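Local atomic coordinates of uncharacterized protein (Pyrococcus furiosus, PDB entry 4XLZ), a protein that probably removes an acetyl group from N,N'-diacetylchitobiose, as a metal-binding deacetylase of carbohydrate esterase family 14. Residues L107-T112 with R118-D123. Residues are numbered along the deposited sequence; the frame is centred on the assembly and turned at random.
Sequences LNYRDT and REVRKD
Tyr109 and Asp123 reach for each other from opposite directions, the phenol OH of Tyr109 giving a very short hydrogen bond, 2.5 Å, to OD2 of Asp123. The carboxylate oxygen lies at the ring's edge, in its plane and on the CE2 side, with OD2 3.1 Å from Tyr109 CE2; the two flat groups are turned 37° against each other. Over one face of the same ring sits the CG2 methyl of Val120, a CH-pi contact 4.2 Å from the Tyr109 ring centroid and somewhat off the normal, so edge and face are both engaged by the helix. A phenylalanine in place of Tyr109 would probably leave OD2 of the buried Asp123 without its hydroxyl donor. Strand 103-109 is an outermost strand, within this chain, of the parallel sheet in the Rossmann-like alpha/beta core of this GlcNAc-PI de-N-acetylase-family protein; a short loop turns the chain back into helix 118-131, whose segment 118-123 runs nearly antiparallel to residues 107-109, at 157°. Leu107 and the Asp123 side chain pass alongside in opposite senses, CD1 of Leu107 4.1 Å from CB of Asp123; with CG anti to the carbonyl carbon (chi1 -62°), the leucine fork faces the helix. Glu119, extended from CG outward, brings its CG within 3.9 Å of Tyr109 OH, while its OE2 pairs with Arg118 and Lys122 of the second subunit.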
loop_
_atom_site.group_PDB
_atom_site.type_symbol
_atom_site.label_atom_id
_atom_site.label_comp_id
_atom_site.label_asym_id
_atom_site.label_seq_id
_atom_site.Cartn_x
_atom_site.Cartn_y
_atom_site.Cartn_z
ATOM N N LEU A 107 -0.160 -8.262 -19.709
ATOM C CA LEU A 107 -0.182 -7.132 -18.706
ATOM C C LEU A 107 1.132 -6.940 -18.076
ATOM O O LEU A 107 1.396 -5.846 -17.510
ATOM C CB LEU A 107 -1.203 -7.451 -17.579
ATOM C CG LEU A 107 -2.637 -7.602 -18.055
ATOM C CD1 LEU A 107 -3.542 -7.508 -16.795
ATOM C CD2 LEU A 107 -3.153 -6.533 -19.068
ATOM N N ASN A 108 2.036 -7.975 -18.067
ATOM C CA ASN A 108 3.405 -7.889 -17.599
ATOM C C ASN A 108 3.611 -7.607 -16.093
ATOM O O ASN A 108 4.680 -7.274 -15.723
ATOM C CB ASN A 108 4.248 -6.816 -18.411
ATOM C CG ASN A 108 4.484 -7.252 -19.920
ATOM O OD1 ASN A 108 4.181 -6.483 -20.831
ATOM N ND2 ASN A 108 4.972 -8.288 -20.065
ATOM N N TYR A 109 2.586 -7.902 -15.335
ATOM C CA TYR A 109 2.889 -7.897 -13.861
ATOM C C TYR A 109 3.872 -9.063 -13.555
ATOM O O TYR A 109 3.837 -10.105 -14.262
ATOM C CB TYR A 109 1.559 -8.045 -13.010
ATOM C CG TYR A 109 0.719 -6.774 -13.190
ATOM C CD1 TYR A 109 1.066 -5.657 -12.448
ATOM C CD2 TYR A 109 -0.369 -6.782 -14.016
ATOM C CE1 TYR A 109 0.371 -4.449 -12.605
ATOM C CE2 TYR A 109 -1.163 -5.568 -14.153
ATOM C CZ TYR A 109 -0.705 -4.458 -13.483
ATOM O OH TYR A 109 -1.423 -3.287 -13.731
ATOM N N ARG A 110 4.745 -8.864 -12.601
ATOM C CA ARG A 110 5.718 -9.928 -12.369
ATOM C C ARG A 110 5.013 -11.112 -11.676
ATOM O O ARG A 110 4.234 -11.005 -10.745
ATOM C CB ARG A 110 6.865 -9.454 -11.484
ATOM C CG ARG A 110 7.948 -10.593 -11.376
ATOM C CD ARG A 110 9.238 -10.024 -10.661
ATOM N NE ARG A 110 9.898 -9.027 -11.602
ATOM C CZ ARG A 110 10.942 -8.284 -11.236
ATOM N NH1 ARG A 110 11.427 -8.368 -9.992
ATOM N NH2 ARG A 110 11.485 -7.425 -12.092
ATOM N N ASP A 111 5.359 -12.303 -12.173
ATOM C CA ASP A 111 4.915 -13.578 -11.532
ATOM C C ASP A 111 5.232 -13.591 -10.069
ATOM O O ASP A 111 6.311 -13.218 -9.645
ATOM C CB ASP A 111 5.789 -14.630 -12.307
ATOM C CG ASP A 111 5.501 -16.027 -11.949
ATOM O OD1 ASP A 111 4.577 -16.423 -11.213
ATOM O OD2 ASP A 111 6.304 -16.873 -12.530
ATOM N N THR A 112 4.187 -13.986 -9.318
ATOM C CA THR A 112 4.160 -14.081 -7.818
ATOM C C THR A 112 3.864 -12.696 -7.218
ATOM O O THR A 112 3.788 -12.595 -5.981
ATOM C CB THR A 112 5.377 -14.682 -7.088
ATOM O OG1 THR A 112 6.556 -13.884 -7.161
ATOM C CG2 THR A 112 5.645 -16.156 -7.689
ATOM N N ARG A 118 -7.502 -1.933 -7.711
ATOM C CA ARG A 118 -8.260 -1.201 -8.764
ATOM C C ARG A 118 -7.400 -0.991 -10.006
ATOM O O ARG A 118 -7.963 -1.152 -11.116
ATOM C CB ARG A 118 -8.646 0.141 -8.111
ATOM C CG ARG A 118 -9.393 1.057 -9.211
ATOM C CD ARG A 118 -9.707 2.451 -8.547
ATOM N NE ARG A 118 -8.376 3.041 -8.310
ATOM C CZ ARG A 118 -8.208 3.975 -7.394
ATOM N NH1 ARG A 118 -9.337 4.553 -6.873
ATOM N NH2 ARG A 118 -6.961 4.421 -7.090
ATOM N N GLU A 119 -6.099 -0.741 -9.833
ATOM C CA GLU A 119 -5.258 -0.543 -11.024
ATOM C C GLU A 119 -5.357 -1.777 -11.962
ATOM O O GLU A 119 -5.450 -1.616 -13.207
ATOM C CB GLU A 119 -3.849 -0.292 -10.531
ATOM C CG GLU A 119 -2.903 -0.236 -11.749
ATOM C CD GLU A 119 -1.492 0.027 -11.382
ATOM O OE1 GLU A 119 -1.080 -0.199 -10.220
ATOM O OE2 GLU A 119 -0.747 0.478 -12.238
ATOM N N VAL A 120 -5.281 -3.000 -11.403
ATOM C CA VAL A 120 -5.315 -4.150 -12.369
ATOM C C VAL A 120 -6.691 -4.334 -12.931
ATOM O O VAL A 120 -6.877 -4.644 -14.111
ATOM C CB VAL A 120 -4.945 -5.404 -11.571
ATOM C CG1 VAL A 120 -4.913 -6.632 -12.573
ATOM C CG2 VAL A 120 -3.475 -5.259 -10.997
ATOM N N ARG A 121 -7.780 -4.010 -12.160
ATOM C CA ARG A 121 -9.126 -4.015 -12.757
ATOM C C ARG A 121 -9.128 -3.077 -13.891
ATOM O O ARG A 121 -9.835 -3.371 -14.930
ATOM C CB ARG A 121 -10.193 -3.564 -11.713
ATOM C CG ARG A 121 -10.292 -4.587 -10.491
ATOM C CD ARG A 121 -11.557 -4.144 -9.688
ATOM N NE ARG A 121 -11.553 -4.932 -8.445
ATOM C CZ ARG A 121 -10.862 -4.600 -7.340
ATOM N NH1 ARG A 121 -10.450 -3.360 -7.101
ATOM N NH2 ARG A 121 -10.688 -5.581 -6.446
ATOM N N LYS A 122 -8.597 -1.852 -13.753
ATOM C CA LYS A 122 -8.650 -0.902 -14.886
ATOM C C LYS A 122 -7.970 -1.495 -16.105
ATOM O O LYS A 122 -8.442 -1.253 -17.243
ATOM C CB LYS A 122 -7.936 0.410 -14.504
ATOM C CG LYS A 122 -8.789 1.193 -13.515
ATOM C CD LYS A 122 -7.948 2.463 -13.219
ATOM C CE LYS A 122 -8.774 3.351 -12.358
ATOM N NZ LYS A 122 -7.716 4.477 -11.956
ATOM N N ASP A 123 -6.864 -2.246 -15.985
ATOM C CA ASP A 123 -6.225 -2.830 -17.207
ATOM C C ASP A 123 -7.239 -3.802 -17.892
ATOM O O ASP A 123 -7.441 -3.822 -19.127
ATOM C CB ASP A 123 -5.053 -3.710 -16.774
ATOM C CG ASP A 123 -3.879 -2.950 -16.376
ATOM O OD1 ASP A 123 -3.713 -1.736 -16.793
ATOM O OD2 ASP A 123 -3.091 -3.558 -15.570
#